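Local coordinates for flavoredoxin (PDB 3BNK), which binds flavin mononucleotide and, as a member of the flavoredoxin family, probably carries electrons through this bound flavin, at residues L47-K53 with F127-F133; F71-V77 with M157-L161; K79-C83 with G95-V99; F100-L104 with I138-S142. All coordinates share one frame; numbering follows the deposited sequence.

Contact 1 (L47-K53 with F127-F133). With FMN (flavin mononucleotide), chain D.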
# COMPACT_ATOMS: atom_id res chain seq x y z
N LEU B 47 -2.54 6.59 -8.47
CA LEU B 47 -2.50 5.38 -7.63
C LEU B 47 -2.47 4.16 -8.55
O LEU B 47 -2.64 4.28 -9.76
CB LEU B 47 -3.75 5.25 -6.76
CG LEU B 47 -4.48 6.25 -5.87
CD1 LEU B 47 -5.93 5.85 -5.71
CD2 LEU B 47 -3.84 6.35 -4.47
N GLY B 48 -2.29 2.99 -7.96
CA GLY B 48 -2.39 1.74 -8.70
C GLY B 48 -3.18 0.74 -7.91
O GLY B 48 -3.20 0.76 -6.67
N VAL B 49 -3.82 -0.17 -8.62
CA VAL B 49 -4.72 -1.14 -8.02
C VAL B 49 -4.45 -2.53 -8.61
O VAL B 49 -4.46 -2.70 -9.84
CB VAL B 49 -6.19 -0.67 -8.20
CG1 VAL B 49 -7.16 -1.81 -8.14
CG2 VAL B 49 -6.55 0.40 -7.14
N GLY B 50 -4.17 -3.50 -7.73
CA GLY B 50 -3.86 -4.88 -8.09
C GLY B 50 -5.06 -5.82 -8.06
O GLY B 50 -5.71 -6.00 -7.02
N VAL B 51 -5.35 -6.40 -9.22
CA VAL B 51 -6.61 -7.12 -9.41
C VAL B 51 -6.38 -8.44 -10.14
O VAL B 51 -5.94 -8.45 -11.29
CB VAL B 51 -7.70 -6.27 -10.14
CG1 VAL B 51 -9.03 -7.01 -10.13
CG2 VAL B 51 -7.88 -4.87 -9.50
N ASN B 52 -6.70 -9.54 -9.47
CA ASN B 52 -6.57 -10.86 -10.07
C ASN B 52 -7.35 -10.99 -11.38
O ASN B 52 -8.49 -10.54 -11.50
CB ASN B 52 -6.95 -11.97 -9.09
CG ASN B 52 -6.33 -13.30 -9.47
OD1 ASN B 52 -6.82 -13.99 -10.36
ND2 ASN B 52 -5.24 -13.66 -8.81
N LYS B 53 -6.69 -11.60 -12.37
CA LYS B 53 -7.29 -11.83 -13.68
C LYS B 53 -8.55 -12.70 -13.60
O LYS B 53 -9.33 -12.72 -14.54
CB LYS B 53 -6.26 -12.46 -14.62
CG LYS B 53 -5.11 -11.53 -15.00
CD LYS B 53 -4.10 -12.24 -15.90
CE LYS B 53 -3.35 -11.23 -16.72
NZ LYS B 53 -2.19 -11.83 -17.42
N PHE B 127 0.51 -8.54 -15.55
CA PHE B 127 1.44 -9.50 -14.99
C PHE B 127 0.77 -10.86 -15.07
O PHE B 127 -0.41 -10.93 -15.44
CB PHE B 127 1.85 -9.07 -13.56
CG PHE B 127 2.42 -7.68 -13.50
CD1 PHE B 127 1.65 -6.62 -13.03
CD2 PHE B 127 3.71 -7.42 -13.98
CE1 PHE B 127 2.17 -5.32 -13.01
CE2 PHE B 127 4.23 -6.12 -13.96
CZ PHE B 127 3.46 -5.07 -13.47
N PRO B 128 1.51 -11.95 -14.77
CA PRO B 128 0.97 -13.31 -15.02
C PRO B 128 -0.45 -13.60 -14.51
O PRO B 128 -1.25 -14.18 -15.25
CB PRO B 128 1.99 -14.23 -14.33
CG PRO B 128 3.28 -13.45 -14.38
CD PRO B 128 2.89 -12.00 -14.23
N THR B 129 -0.74 -13.22 -13.26
CA THR B 129 -2.02 -13.56 -12.61
C THR B 129 -2.93 -12.34 -12.29
O THR B 129 -4.09 -12.52 -11.89
CB THR B 129 -1.81 -14.42 -11.32
OG1 THR B 129 -1.07 -13.68 -10.35
CG2 THR B 129 -1.06 -15.74 -11.63
N ASN B 130 -2.42 -11.13 -12.50
CA ASN B 130 -3.09 -9.89 -12.09
C ASN B 130 -2.92 -8.77 -13.10
O ASN B 130 -1.92 -8.71 -13.81
CB ASN B 130 -2.52 -9.39 -10.74
CG ASN B 130 -2.65 -10.39 -9.62
OD1 ASN B 130 -1.96 -11.41 -9.60
ND2 ASN B 130 -3.54 -10.11 -8.66
N TYR B 131 -3.89 -7.87 -13.14
CA TYR B 131 -3.64 -6.54 -13.68
C TYR B 131 -3.28 -5.58 -12.55
O TYR B 131 -3.72 -5.76 -11.40
CB TYR B 131 -4.83 -6.00 -14.47
CG TYR B 131 -5.20 -6.86 -15.63
CD1 TYR B 131 -6.23 -7.79 -15.53
CD2 TYR B 131 -4.50 -6.77 -16.84
CE1 TYR B 131 -6.57 -8.60 -16.60
CE2 TYR B 131 -4.83 -7.59 -17.92
CZ TYR B 131 -5.87 -8.51 -17.79
OH TYR B 131 -6.21 -9.32 -18.84
N PHE B 132 -2.48 -4.57 -12.89
CA PHE B 132 -2.28 -3.41 -12.05
C PHE B 132 -2.69 -2.19 -12.89
O PHE B 132 -1.98 -1.78 -13.82
CB PHE B 132 -0.84 -3.33 -11.53
CG PHE B 132 -0.67 -2.47 -10.30
CD1 PHE B 132 -1.09 -2.93 -9.04
CD2 PHE B 132 -0.02 -1.23 -10.37
CE1 PHE B 132 -0.90 -2.15 -7.88
CE2 PHE B 132 0.18 -0.44 -9.21
CZ PHE B 132 -0.26 -0.90 -7.98
N PHE B 133 -3.87 -1.67 -12.57
CA PHE B 133 -4.46 -0.50 -13.23
C PHE B 133 -3.94 0.78 -12.59
O PHE B 133 -4.27 1.06 -11.42
CB PHE B 133 -5.99 -0.52 -13.11
CG PHE B 133 -6.67 -1.65 -13.85
CD1 PHE B 133 -7.25 -2.70 -13.14
CD2 PHE B 133 -6.77 -1.64 -15.24
CE1 PHE B 133 -7.90 -3.74 -13.81
CE2 PHE B 133 -7.42 -2.67 -15.92
CZ PHE B 133 -7.99 -3.73 -15.21
N1 FMN D . -8.51 -9.45 -4.89
C2 FMN D . -7.60 -8.82 -5.73
O2 FMN D . -7.52 -9.20 -6.89
N3 FMN D . -6.81 -7.78 -5.26
C4 FMN D . -6.94 -7.38 -3.94
O4 FMN D . -6.23 -6.47 -3.53
C4A FMN D . -7.85 -8.02 -3.09
N5 FMN D . -7.98 -7.63 -1.77
C5A FMN D . -8.89 -8.24 -0.93
C6 FMN D . -9.01 -7.79 0.39
C7 FMN D . -9.93 -8.41 1.26
C7M FMN D . -10.10 -7.84 2.64
C8 FMN D . -10.73 -9.46 0.79
C8M FMN D . -11.89 -9.98 1.62
C9 FMN D . -10.62 -9.88 -0.54
C9A FMN D . -9.71 -9.28 -1.41
N10 FMN D . -9.59 -9.69 -2.74
C10 FMN D . -8.65 -9.06 -3.57
C1' FMN D . -10.51 -10.72 -3.32
C2' FMN D . -11.63 -10.13 -4.16
O2' FMN D . -12.17 -8.98 -3.53
C3' FMN D . -12.78 -11.13 -4.34
O3' FMN D . -12.38 -12.30 -5.02
C4' FMN D . -13.99 -10.48 -5.00
O4' FMN D . -15.09 -11.34 -4.89
C5' FMN D . -13.80 -10.11 -6.47
O5' FMN D . -15.02 -9.49 -6.84
P FMN D . -15.54 -9.41 -8.36
O1P FMN D . -15.46 -10.78 -8.97
O2P FMN D . -14.61 -8.50 -9.11
O3P FMN D . -16.93 -8.86 -8.45
O HOH W 1 -4.65 -11.72 -6.16
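V51 and Y131 form a hydrogen-bonded pair between two antiparallel neighbours, strands 46-52 and 130-142, in the antiparallel sheet of this FMN-binding fold. V51 N reaches Y131 O at 2.8 Å. V49 and F133 make the next hydrogen-bonded pair. Between these two pairs lies the non-hydrogen-bonded pair G50 and F132. With chi1 at -159°, CG of F132 stands anti to the backbone N, which lays the ring over the glycine-bearing strand. One face covers V49 N and the carbonyl carbon of G48, with F132 CZ 3.3 Å from G48 C. The ring of F132 also meets F132 of the second subunit, the two planes nearly parallel. On the other side of the sheet, V51 CG2 touches the edge of the F133 ring. At the strand end K53 runs extended beyond CG, and the K53 and Y131 side chains cross at about a right angle. K53 CE sits over one face of the Y131 ring, 4.2 Å from the centroid, a CH-pi contact. K53 NZ then bonds F127 O and also makes a salt bridge to E126. N52 OD1 accepts from S54 N. A water accepts from N130 ND2 and, weakly, from N52 ND2. The edge of the flavin reads the backbone of strand 46-52: FMN N3 donates to G50 O at 2.7 Å, and N52 N donates to FMN O2 at 2.7 Å, almost straight at 175°.

Contact 2 (F71-V77 with M157-L161)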
# COMPACT_ATOMS: atom_id res chain seq x y z
N PHE B 71 -13.07 4.08 0.95
CA PHE B 71 -12.56 3.70 2.29
C PHE B 71 -13.70 3.47 3.27
O PHE B 71 -14.28 4.42 3.74
CB PHE B 71 -11.60 4.77 2.85
CG PHE B 71 -10.27 4.81 2.16
CD1 PHE B 71 -10.12 5.48 0.94
CD2 PHE B 71 -9.16 4.18 2.72
CE1 PHE B 71 -8.91 5.53 0.28
CE2 PHE B 71 -7.93 4.21 2.08
CZ PHE B 71 -7.80 4.89 0.85
N PRO B 72 -14.00 2.20 3.59
CA PRO B 72 -15.01 1.98 4.63
C PRO B 72 -14.47 2.29 6.04
O PRO B 72 -13.26 2.24 6.26
CB PRO B 72 -15.34 0.49 4.48
CG PRO B 72 -14.03 -0.12 4.00
CD PRO B 72 -13.46 0.92 3.06
N TYR B 73 -15.36 2.63 6.97
CA TYR B 73 -15.00 2.67 8.38
C TYR B 73 -15.16 1.27 9.01
O TYR B 73 -15.75 0.38 8.40
CB TYR B 73 -15.78 3.76 9.14
CG TYR B 73 -17.28 3.66 8.99
CD1 TYR B 73 -18.05 2.93 9.90
CD2 TYR B 73 -17.93 4.30 7.94
CE1 TYR B 73 -19.42 2.83 9.76
CE2 TYR B 73 -19.31 4.21 7.79
CZ TYR B 73 -20.05 3.48 8.70
OH TYR B 73 -21.41 3.39 8.55
N SER B 74 -14.63 1.07 10.21
CA SER B 74 -14.57 -0.27 10.83
C SER B 74 -15.93 -0.97 11.00
O SER B 74 -16.03 -2.18 10.80
CB SER B 74 -13.78 -0.25 12.15
OG SER B 74 -14.49 0.43 13.17
N GLY B 75 -16.97 -0.22 11.35
CA GLY B 75 -18.32 -0.78 11.47
C GLY B 75 -18.92 -1.35 10.19
O GLY B 75 -19.95 -2.01 10.23
N MET B 76 -18.28 -1.08 9.05
CA MET B 76 -18.71 -1.68 7.77
C MET B 76 -17.96 -2.98 7.44
O MET B 76 -18.05 -3.47 6.30
CB MET B 76 -18.52 -0.70 6.62
CG MET B 76 -19.35 0.57 6.68
SD MET B 76 -18.79 1.79 5.46
CE MET B 76 -19.21 0.94 3.93
N VAL B 77 -17.22 -3.54 8.41
CA VAL B 77 -16.42 -4.76 8.21
C VAL B 77 -17.12 -5.85 7.41
O VAL B 77 -16.56 -6.35 6.44
CB VAL B 77 -15.83 -5.39 9.54
CG1 VAL B 77 -14.91 -4.42 10.24
CG2 VAL B 77 -16.92 -5.84 10.52
N MET B 157 -11.82 8.89 10.29
CA MET B 157 -12.13 7.89 9.26
C MET B 157 -12.35 6.49 9.82
O MET B 157 -13.21 5.76 9.34
CB MET B 157 -11.01 7.85 8.21
CG MET B 157 -10.88 9.15 7.43
SD MET B 157 -9.55 9.17 6.24
CE MET B 157 -9.90 7.71 5.28
N ASP B 158 -11.56 6.15 10.85
CA ASP B 158 -11.55 4.80 11.44
C ASP B 158 -11.51 3.68 10.38
O ASP B 158 -12.41 2.81 10.35
CB ASP B 158 -12.73 4.62 12.43
CG ASP B 158 -12.66 3.31 13.21
OD1 ASP B 158 -13.72 2.66 13.37
OD2 ASP B 158 -11.56 2.93 13.66
N PRO B 159 -10.47 3.69 9.51
CA PRO B 159 -10.42 2.69 8.45
C PRO B 159 -9.94 1.33 8.96
O PRO B 159 -9.37 1.23 10.06
CB PRO B 159 -9.37 3.26 7.49
CG PRO B 159 -8.41 3.95 8.38
CD PRO B 159 -9.30 4.59 9.45
N LEU B 160 -10.17 0.31 8.14
CA LEU B 160 -9.68 -1.04 8.43
C LEU B 160 -8.31 -1.31 7.79
O LEU B 160 -7.91 -0.63 6.85
CB LEU B 160 -10.70 -2.08 7.95
CG LEU B 160 -12.00 -2.08 8.74
CD1 LEU B 160 -13.11 -2.75 7.92
CD2 LEU B 160 -11.78 -2.73 10.12
N LEU B 161 -7.61 -2.28 8.36
CA LEU B 161 -6.31 -2.79 7.91
C LEU B 161 -6.44 -4.29 7.73
O LEU B 161 -7.30 -4.93 8.34
CB LEU B 161 -5.20 -2.52 8.95
CG LEU B 161 -5.06 -1.10 9.49
CD1 LEU B 161 -4.11 -1.07 10.67
CD2 LEU B 161 -4.61 -0.12 8.40
O HOH W 2 -12.50 5.00 6.68
O HOH W 3 -10.97 0.84 5.55
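S74 and D158 meet through two polar contacts. S74 OG donates to D158 OD1 at a modelled distance of 2.4 Å, very short, so its exact length is doubtful. S74 N also gives a weak bond to D158 O at 2.8 Å, bent to 126°. D158 follows helix 154-157 and has positive phi. Its CG lies anti to the backbone N (chi1 -173°), and the carboxylate extends to the serine hydroxyl. P72 O is served by water. One water donates to P72 O at 2.8 Å and accepts from L160 N, so a single molecule links the two backbones. A second water lies 2.9 Å from M157 O and, with a weaker bond, by P72 O, but it has too few protons for all the acceptors around it. The contact joins the loop between strand 66-71 and helix 77-83 to the turn leading into strand 160-163, a strand of the antiparallel sheet of the flavin reductase-like domain. M76 is the N-cap residue of helix 77-83, and its O accepts from T80 OG1. CD2 of L160 lies 3.8 Å from S74 CB. M157 bends at chi3 (54°), which carries CE to within 4.2 Å of F71 CB.

Contact 3 (K79-C83 with G95-V99). With FMN (flavin mononucleotide), chain D.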
# COMPACT_ATOMS: atom_id res chain seq x y z
N LYS B 79 -20.11 -5.97 5.37
CA LYS B 79 -20.41 -5.62 3.97
C LYS B 79 -19.13 -5.60 3.13
O LYS B 79 -19.12 -6.11 2.00
CB LYS B 79 -21.10 -4.25 3.87
CG LYS B 79 -22.60 -4.26 4.07
CD LYS B 79 -23.20 -2.91 3.70
CE LYS B 79 -24.73 -2.91 3.87
NZ LYS B 79 -25.33 -1.56 3.64
N THR B 80 -18.07 -5.03 3.70
CA THR B 80 -16.75 -4.98 3.06
C THR B 80 -16.24 -6.39 2.74
O THR B 80 -15.92 -6.69 1.58
CB THR B 80 -15.71 -4.21 3.93
OG1 THR B 80 -16.17 -2.88 4.17
CG2 THR B 80 -14.35 -4.15 3.22
N ASP B 81 -16.18 -7.24 3.76
CA ASP B 81 -15.69 -8.61 3.61
C ASP B 81 -16.53 -9.41 2.60
O ASP B 81 -15.99 -10.16 1.77
CB ASP B 81 -15.69 -9.31 4.96
CG ASP B 81 -14.76 -10.49 5.00
OD1 ASP B 81 -13.57 -10.35 4.63
OD2 ASP B 81 -15.23 -11.58 5.39
N TYR B 82 -17.85 -9.21 2.66
CA TYR B 82 -18.81 -9.79 1.73
C TYR B 82 -18.48 -9.47 0.27
O TYR B 82 -18.63 -10.31 -0.61
CB TYR B 82 -20.23 -9.32 2.07
CG TYR B 82 -21.29 -9.83 1.10
CD1 TYR B 82 -21.60 -11.19 1.03
CD2 TYR B 82 -21.98 -8.94 0.26
CE1 TYR B 82 -22.57 -11.67 0.16
CE2 TYR B 82 -22.97 -9.41 -0.63
CZ TYR B 82 -23.24 -10.78 -0.67
OH TYR B 82 -24.20 -11.28 -1.52
N CYS B 83 -18.04 -8.23 0.04
CA CYS B 83 -17.60 -7.78 -1.28
C CYS B 83 -16.30 -8.45 -1.73
O CYS B 83 -15.99 -8.46 -2.91
CB CYS B 83 -17.43 -6.26 -1.28
SG CYS B 83 -19.01 -5.43 -1.42
N GLY B 95 -26.50 -3.17 -5.37
CA GLY B 95 -27.52 -2.74 -4.42
C GLY B 95 -27.13 -2.74 -2.97
O GLY B 95 -27.92 -2.33 -2.12
N LEU B 96 -25.91 -3.21 -2.67
CA LEU B 96 -25.44 -3.33 -1.29
C LEU B 96 -25.29 -1.96 -0.62
O LEU B 96 -25.56 -1.82 0.59
CB LEU B 96 -24.11 -4.09 -1.24
CG LEU B 96 -23.87 -5.19 -0.19
CD1 LEU B 96 -22.44 -5.11 0.29
CD2 LEU B 96 -24.82 -5.13 1.02
N PHE B 97 -24.88 -0.97 -1.41
CA PHE B 97 -24.56 0.37 -0.92
C PHE B 97 -25.39 1.42 -1.67
O PHE B 97 -26.00 1.12 -2.71
CB PHE B 97 -23.07 0.67 -1.13
CG PHE B 97 -22.12 -0.33 -0.51
CD1 PHE B 97 -21.36 -1.17 -1.32
CD2 PHE B 97 -21.97 -0.42 0.86
CE1 PHE B 97 -20.46 -2.10 -0.76
CE2 PHE B 97 -21.08 -1.34 1.43
CZ PHE B 97 -20.32 -2.18 0.61
N GLU B 98 -25.43 2.63 -1.13
CA GLU B 98 -25.92 3.80 -1.86
C GLU B 98 -24.80 4.27 -2.78
O GLU B 98 -23.72 4.64 -2.32
CB GLU B 98 -26.32 4.94 -0.92
CG GLU B 98 -27.64 4.77 -0.19
CD GLU B 98 -27.98 5.98 0.69
OE1 GLU B 98 -29.14 6.47 0.61
OE2 GLU B 98 -27.09 6.46 1.44
N VAL B 99 -25.06 4.25 -4.08
CA VAL B 99 -24.04 4.57 -5.07
C VAL B 99 -24.20 5.97 -5.65
O VAL B 99 -25.30 6.38 -6.02
CB VAL B 99 -23.97 3.48 -6.19
CG1 VAL B 99 -22.99 3.89 -7.30
CG2 VAL B 99 -23.58 2.13 -5.60
N1 FMN D . -8.51 -9.45 -4.89
C2 FMN D . -7.60 -8.82 -5.73
O2 FMN D . -7.52 -9.20 -6.89
N3 FMN D . -6.81 -7.78 -5.26
C4 FMN D . -6.94 -7.38 -3.94
O4 FMN D . -6.23 -6.47 -3.53
C4A FMN D . -7.85 -8.02 -3.09
N5 FMN D . -7.98 -7.63 -1.77
C5A FMN D . -8.89 -8.24 -0.93
C6 FMN D . -9.01 -7.79 0.39
C7 FMN D . -9.93 -8.41 1.26
C7M FMN D . -10.10 -7.84 2.64
C8 FMN D . -10.73 -9.46 0.79
C8M FMN D . -11.89 -9.98 1.62
C9 FMN D . -10.62 -9.88 -0.54
C9A FMN D . -9.71 -9.28 -1.41
N10 FMN D . -9.59 -9.69 -2.74
C10 FMN D . -8.65 -9.06 -3.57
C1' FMN D . -10.51 -10.72 -3.32
C2' FMN D . -11.63 -10.13 -4.16
O2' FMN D . -12.17 -8.98 -3.53
C3' FMN D . -12.78 -11.13 -4.34
O3' FMN D . -12.38 -12.30 -5.02
C4' FMN D . -13.99 -10.48 -5.00
O4' FMN D . -15.09 -11.34 -4.89
C5' FMN D . -13.80 -10.11 -6.47
O5' FMN D . -15.02 -9.49 -6.84
P FMN D . -15.54 -9.41 -8.36
O1P FMN D . -15.46 -10.78 -8.97
O2P FMN D . -14.61 -8.50 -9.11
O3P FMN D . -16.93 -8.86 -8.45
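K79 NZ donates to L96 O at 3.1 Å, nearly in line with the carbonyl bond (C=O...N angle 163°). This is the one hydrogen bond that crosses from the helix to 95-99. Extended beyond CG, the lysine lays its methylenes alongside L96 and F97, running the opposite way, and this brings the amine to the carbonyl. K79 CE lies 3.6 Å from L96 CD2, and K79 CD lies 3.5 Å from F97 CE2. The two methyls of L96 divide the work. CD2 lies along the lysine, while CD1 turns to C83 SG and to the edge of the Y82 ring, 3.9 Å from Y82 CD2. C83 SG also sits at the edge of the F97 ring, 3.7 Å from F97 CE1, in a cysteine sulfur-aromatic contact. Another side of this helical segment borders the flavin: D81 OD1 is 3.5 Å from FMN C8M, and C83 O is 3.5 Å from FMN C4'. D81 is gripped by Y169 and by backbone N-H groups of the second subunit. Helix 77-83 lies between the cofactor and the loop 95-99. T80, C83 and F97 pack on L20 of strand 16-25, and the loop runs on into strand 99-100.

Contact 4 (F100-L104 with I138-S142)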
# COMPACT_ATOMS: atom_id res chain seq x y z
N PHE B 100 -23.09 6.70 -5.72
CA PHE B 100 -23.04 7.98 -6.41
C PHE B 100 -21.89 7.99 -7.43
O PHE B 100 -20.88 7.30 -7.27
CB PHE B 100 -22.95 9.17 -5.42
CG PHE B 100 -21.59 9.38 -4.80
CD1 PHE B 100 -20.76 10.42 -5.25
CD2 PHE B 100 -21.13 8.57 -3.76
CE1 PHE B 100 -19.49 10.63 -4.70
CE2 PHE B 100 -19.87 8.78 -3.19
CZ PHE B 100 -19.05 9.81 -3.68
N TYR B 101 -22.09 8.75 -8.50
CA TYR B 101 -21.09 8.94 -9.53
C TYR B 101 -20.58 10.36 -9.49
O TYR B 101 -21.15 11.23 -8.81
CB TYR B 101 -21.68 8.60 -10.90
CG TYR B 101 -21.92 7.11 -11.11
CD1 TYR B 101 -23.14 6.52 -10.72
CD2 TYR B 101 -20.94 6.30 -11.67
CE1 TYR B 101 -23.37 5.15 -10.91
CE2 TYR B 101 -21.16 4.92 -11.87
CZ TYR B 101 -22.38 4.36 -11.48
OH TYR B 101 -22.62 3.01 -11.67
N GLY B 102 -19.48 10.60 -10.20
CA GLY B 102 -18.83 11.91 -10.22
C GLY B 102 -18.49 12.33 -11.63
O GLY B 102 -19.17 11.94 -12.58
N GLU B 103 -17.40 13.10 -11.75
CA GLU B 103 -17.00 13.76 -13.01
C GLU B 103 -16.72 12.80 -14.17
O GLU B 103 -16.95 13.14 -15.33
CB GLU B 103 -15.78 14.67 -12.77
CG GLU B 103 -16.03 15.87 -11.84
CD GLU B 103 -14.75 16.64 -11.46
OE1 GLU B 103 -13.67 16.39 -12.06
OE2 GLU B 103 -14.82 17.51 -10.57
N LEU B 104 -16.24 11.61 -13.84
CA LEU B 104 -15.92 10.60 -14.84
C LEU B 104 -17.16 9.81 -15.27
O LEU B 104 -17.10 9.06 -16.24
CB LEU B 104 -14.83 9.65 -14.35
CG LEU B 104 -13.46 10.25 -14.01
CD1 LEU B 104 -12.51 9.16 -13.58
CD2 LEU B 104 -12.84 11.08 -15.17
N ILE B 138 -8.69 11.98 -10.28
CA ILE B 138 -9.20 13.17 -10.93
C ILE B 138 -10.11 13.95 -9.99
O ILE B 138 -10.16 15.17 -10.05
CB ILE B 138 -9.88 12.86 -12.29
CG1 ILE B 138 -11.17 12.08 -12.10
CG2 ILE B 138 -8.89 12.17 -13.26
CD1 ILE B 138 -12.44 12.97 -12.09
N ALA B 139 -10.80 13.23 -9.11
CA ALA B 139 -11.60 13.87 -8.06
C ALA B 139 -11.56 13.03 -6.79
O ALA B 139 -11.52 11.79 -6.85
CB ALA B 139 -13.04 14.11 -8.52
N ALA B 140 -11.55 13.73 -5.66
CA ALA B 140 -11.60 13.12 -4.35
C ALA B 140 -12.73 13.73 -3.54
O ALA B 140 -12.93 14.95 -3.56
CB ALA B 140 -10.27 13.28 -3.62
N TYR B 141 -13.46 12.86 -2.85
CA TYR B 141 -14.64 13.24 -2.07
C TYR B 141 -14.53 12.75 -0.63
O TYR B 141 -14.16 11.61 -0.36
CB TYR B 141 -15.91 12.64 -2.69
CG TYR B 141 -16.10 12.91 -4.17
CD1 TYR B 141 -15.48 12.11 -5.13
CD2 TYR B 141 -16.90 13.97 -4.61
CE1 TYR B 141 -15.64 12.36 -6.50
CE2 TYR B 141 -17.08 14.23 -5.97
CZ TYR B 141 -16.44 13.42 -6.91
OH TYR B 141 -16.61 13.67 -8.25
N SER B 142 -14.86 13.64 0.30
CA SER B 142 -15.12 13.22 1.67
C SER B 142 -16.30 14.01 2.23
O SER B 142 -17.16 14.48 1.48
CB SER B 142 -13.88 13.37 2.55
OG SER B 142 -14.07 12.74 3.80
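L104 and I138 meet tip to tip, and here the packing is tight. L104 CG lies 3.5 Å from both CD1 and CG1 of I138. The isoleucine holds CG1 between its backbone N and carbonyl carbon (chi1 69°), which aims the CD1 branch at the loop. Strand 130-142 carries a classic beta bulge, with I138 and A139 set together opposite E118. Farther along strand 130-142, the face of Y141 receives the ring edge of F100 in a T-shaped pair, planes at 86° and centroids 5.5 Å apart. F100 CE1 comes over the tyrosine ring, 4.1 Å from Y141 CG. Between these two patches G102 CA passes 3.5 Å from Y141 OH. The looser side belongs to E103, which is exposed. Its side chain slides past I138, with E103 OE1 3.6 Å from I138 CD1, and its carboxylate makes a salt bridge to K6 of the second subunit. A140, Y141 and S142 extend the sheet into that subunit. No hydrogen bond joins 100-104 to 138-142. E118 mediates instead, accepting from Y141 OH and L104 N. The direct contact is therefore apolar and aromatic, while its polar ties run through E118 of strand 115-126 and the partner subunit.

How the contacts relate
Contacts 1 and 3 both touch the same FMN, though their centres lie 22 Å apart. Contact 1 meets the pyrimidine edge of the flavin, whereas contact 3 borders its C8 methyl and the ribityl chain. Contact 2 stands next to contact 3, centres 13 Å apart, and they touch where P72 CB meets T80 OG1 at 3.5 Å and M76 CE meets F97 CE2 at 3.9 Å. Contacts 3 and 4 are joined by sequence, since V99 leads straight into F100. Contact 4 lies away from the FMN site but shares strand 130-142 with contact 1, 22 Å away between centres. All four contacts touch the second subunit.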